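Local structure of Rbstp0775 protein (Geobacillus stearothermophilus, 1RZ3) at residues A[79-84]-A[180-185]. The protein is of unknown function but probably binds ATP and may act as a kinase of the phosphoribulokinase/uridine kinase family. Sequence-based numbering, arbitrary orientation.
Sequences YYYLQW and EDYYLE
The backbones of helix 75-82 and helix 169-187 approach to 8.0 Å between Tyr80 CA and Tyr183 CA, and tyrosine side chains make the contact. Tyr80, Tyr81 and Tyr182 form an aromatic cluster between two helices of what is, by family, a P-loop NTPase-type fold. The Tyr80 and Tyr182 rings meet edge-to-face, with planes at 70°. Tyr182 supplies the edge, and its CD2 sits over the rim of one Tyr80 face. CG of Tyr80 lies anti to the backbone N (chi1 -170°), which sends the ring out to the other helix. The Tyr80 edge meets Tyr183, and Tyr80 CE1 lies 3.7 Å from Tyr183 CD1. Tyr183 OH is hydrogen-bonded to Asp28 OD2 and Gln136 N. Arg137 makes a cation-pi contact with Tyr80. Replacing Tyr80 with an alanine would probably open a gap between the helices and leave the Tyr182 edge without the ring it packs on. A water bridges Tyr79 and Glu180, 2.9 Å from Tyr79 OH, and donates to Glu180 OE2. At the partly exposed side, Tyr81 OH and Tyr182 OH share a hydrogen bond of 2.7 Å, with Tyr182 OH near the plane of the Tyr81 ring.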
loop_
_atom_site.group_PDB
_atom_site.type_symbol
_atom_site.label_atom_id
_atom_site.label_comp_id
_atom_site.label_asym_id
_atom_site.label_seq_id
_atom_site.Cartn_x
_atom_site.Cartn_y
_atom_site.Cartn_z
ATOM N N TYR A 79 -11.351 5.005 9.942
ATOM C CA TYR A 79 -10.176 4.283 9.479
ATOM C C TYR A 79 -10.239 3.913 7.996
ATOM O O TYR A 79 -9.269 4.105 7.259
ATOM C CB TYR A 79 -9.992 3.029 10.342
ATOM C CG TYR A 79 -8.797 2.158 9.995
ATOM C CD1 TYR A 79 -7.566 2.718 9.663
ATOM C CD2 TYR A 79 -8.890 0.767 10.065
ATOM C CE1 TYR A 79 -6.450 1.908 9.409
ATOM C CE2 TYR A 79 -7.787 -0.045 9.817
ATOM C CZ TYR A 79 -6.573 0.530 9.492
ATOM O OH TYR A 79 -5.487 -0.280 9.269
ATOM N N TYR A 80 -11.382 3.409 7.545
ATOM C CA TYR A 80 -11.502 3.001 6.151
ATOM C C TYR A 80 -11.767 4.119 5.142
ATOM O O TYR A 80 -11.210 4.110 4.041
ATOM C CB TYR A 80 -12.600 1.941 5.996
ATOM C CG TYR A 80 -12.615 1.302 4.622
ATOM C CD1 TYR A 80 -11.682 0.320 4.280
ATOM C CD2 TYR A 80 -13.517 1.723 3.644
ATOM C CE1 TYR A 80 -11.641 -0.221 3.003
ATOM C CE2 TYR A 80 -13.486 1.189 2.361
ATOM C CZ TYR A 80 -12.544 0.218 2.046
ATOM O OH TYR A 80 -12.500 -0.307 0.778
ATOM N N TYR A 81 -12.611 5.078 5.510
ATOM C CA TYR A 81 -12.977 6.154 4.587
ATOM C C TYR A 81 -12.360 7.531 4.790
ATOM O O TYR A 81 -12.212 8.288 3.830
ATOM C CB TYR A 81 -14.499 6.319 4.571
ATOM C CG TYR A 81 -15.230 5.273 3.766
ATOM C CD1 TYR A 81 -15.065 5.197 2.385
ATOM C CD2 TYR A 81 -16.093 4.369 4.381
ATOM C CE1 TYR A 81 -15.740 4.247 1.631
ATOM C CE2 TYR A 81 -16.781 3.413 3.636
ATOM C CZ TYR A 81 -16.597 3.360 2.260
ATOM O OH TYR A 81 -17.258 2.422 1.509
ATOM N N LEU A 82 -12.004 7.869 6.021
ATOM C CA LEU A 82 -11.456 9.194 6.280
ATOM C C LEU A 82 -9.953 9.286 6.487
ATOM O O LEU A 82 -9.366 10.342 6.258
ATOM C CB LEU A 82 -12.165 9.811 7.492
ATOM C CG LEU A 82 -13.696 9.819 7.419
ATOM C CD1 LEU A 82 -14.255 10.528 8.644
ATOM C CD2 LEU A 82 -14.157 10.504 6.139
ATOM N N GLN A 83 -9.326 8.196 6.918
ATOM C CA GLN A 83 -7.889 8.213 7.179
ATOM C C GLN A 83 -7.045 8.587 5.957
ATOM O O GLN A 83 -5.966 9.177 6.094
ATOM C CB GLN A 83 -7.437 6.864 7.743
ATOM C CG GLN A 83 -5.986 6.860 8.198
ATOM C CD GLN A 83 -5.763 5.976 9.405
ATOM O OE1 GLN A 83 -6.438 6.125 10.422
ATOM N NE2 GLN A 83 -4.810 5.055 9.303
ATOM N N TRP A 84 -7.528 8.221 4.772
ATOM C CA TRP A 84 -6.845 8.544 3.519
ATOM C C TRP A 84 -7.777 9.388 2.660
ATOM O O TRP A 84 -8.974 9.111 2.588
ATOM C CB TRP A 84 -6.500 7.275 2.728
ATOM C CG TRP A 84 -5.363 6.495 3.281
ATOM C CD1 TRP A 84 -4.039 6.661 2.996
ATOM C CD2 TRP A 84 -5.438 5.461 4.266
ATOM N NE1 TRP A 84 -3.280 5.793 3.747
ATOM C CE2 TRP A 84 -4.114 5.044 4.536
ATOM C CE3 TRP A 84 -6.494 4.846 4.950
ATOM C CZ2 TRP A 84 -3.818 4.040 5.462
ATOM C CZ3 TRP A 84 -6.201 3.846 5.872
ATOM C CH2 TRP A 84 -4.874 3.454 6.118
ATOM N N GLU A 180 -11.473 -3.847 8.777
ATOM C CA GLU A 180 -10.923 -4.981 8.046
ATOM C C GLU A 180 -12.040 -5.898 7.550
ATOM O O GLU A 180 -12.023 -6.349 6.403
ATOM C CB GLU A 180 -9.948 -5.747 8.941
ATOM C CG GLU A 180 -8.748 -4.909 9.346
ATOM C CD GLU A 180 -7.843 -5.606 10.336
ATOM O OE1 GLU A 180 -8.198 -6.706 10.813
ATOM O OE2 GLU A 180 -6.773 -5.044 10.643
ATOM N N ASP A 181 -13.023 -6.166 8.405
ATOM C CA ASP A 181 -14.138 -7.015 7.995
ATOM C C ASP A 181 -14.899 -6.352 6.853
ATOM O O ASP A 181 -15.343 -7.022 5.921
ATOM C CB ASP A 181 -15.093 -7.273 9.167
ATOM C CG ASP A 181 -14.486 -8.161 10.234
ATOM O OD1 ASP A 181 -13.437 -8.789 9.976
ATOM O OD2 ASP A 181 -15.070 -8.242 11.335
ATOM N N TYR A 182 -15.047 -5.031 6.931
ATOM C CA TYR A 182 -15.746 -4.274 5.899
ATOM C C TYR A 182 -15.007 -4.420 4.566
ATOM O O TYR A 182 -15.612 -4.677 3.523
ATOM C CB TYR A 182 -15.808 -2.792 6.280
ATOM C CG TYR A 182 -16.578 -1.939 5.294
ATOM C CD1 TYR A 182 -17.973 -1.964 5.259
ATOM C CD2 TYR A 182 -15.910 -1.124 4.374
ATOM C CE1 TYR A 182 -18.686 -1.200 4.336
ATOM C CE2 TYR A 182 -16.611 -0.359 3.446
ATOM C CZ TYR A 182 -18.000 -0.402 3.434
ATOM O OH TYR A 182 -18.700 0.358 2.528
ATOM N N TYR A 183 -13.692 -4.254 4.616
ATOM C CA TYR A 183 -12.859 -4.359 3.420
ATOM C C TYR A 183 -12.963 -5.746 2.793
ATOM O O TYR A 183 -13.224 -5.885 1.593
ATOM C CB TYR A 183 -11.405 -4.053 3.788
ATOM C CG TYR A 183 -10.431 -4.125 2.630
ATOM C CD1 TYR A 183 -10.655 -3.403 1.457
ATOM C CD2 TYR A 183 -9.260 -4.874 2.729
ATOM C CE1 TYR A 183 -9.734 -3.425 0.410
ATOM C CE2 TYR A 183 -8.329 -4.900 1.686
ATOM C CZ TYR A 183 -8.576 -4.172 0.531
ATOM O OH TYR A 183 -7.664 -4.186 -0.503
ATOM N N LEU A 184 -12.766 -6.771 3.616
ATOM C CA LEU A 184 -12.822 -8.154 3.159
ATOM C C LEU A 184 -14.154 -8.514 2.516
ATOM O O LEU A 184 -14.193 -9.225 1.516
ATOM C CB LEU A 184 -12.546 -9.104 4.330
ATOM C CG LEU A 184 -11.115 -9.104 4.876
ATOM C CD1 LEU A 184 -11.058 -9.871 6.189
ATOM C CD2 LEU A 184 -10.174 -9.723 3.843
ATOM N N GLU A 185 -15.245 -8.018 3.087
ATOM C CA GLU A 185 -16.569 -8.317 2.564
ATOM C C GLU A 185 -16.959 -7.501 1.336
ATOM O O GLU A 185 -17.577 -8.027 0.412
ATOM C CB GLU A 185 -17.622 -8.114 3.655
ATOM C CG GLU A 185 -19.046 -8.345 3.180
ATOM C CD GLU A 185 -20.059 -8.237 4.301
ATOM O OE1 GLU A 185 -20.166 -7.149 4.907
ATOM O OE2 GLU A 185 -20.748 -9.243 4.577
HETATM O O HOH W 1 -5.568 -3.173 9.140
#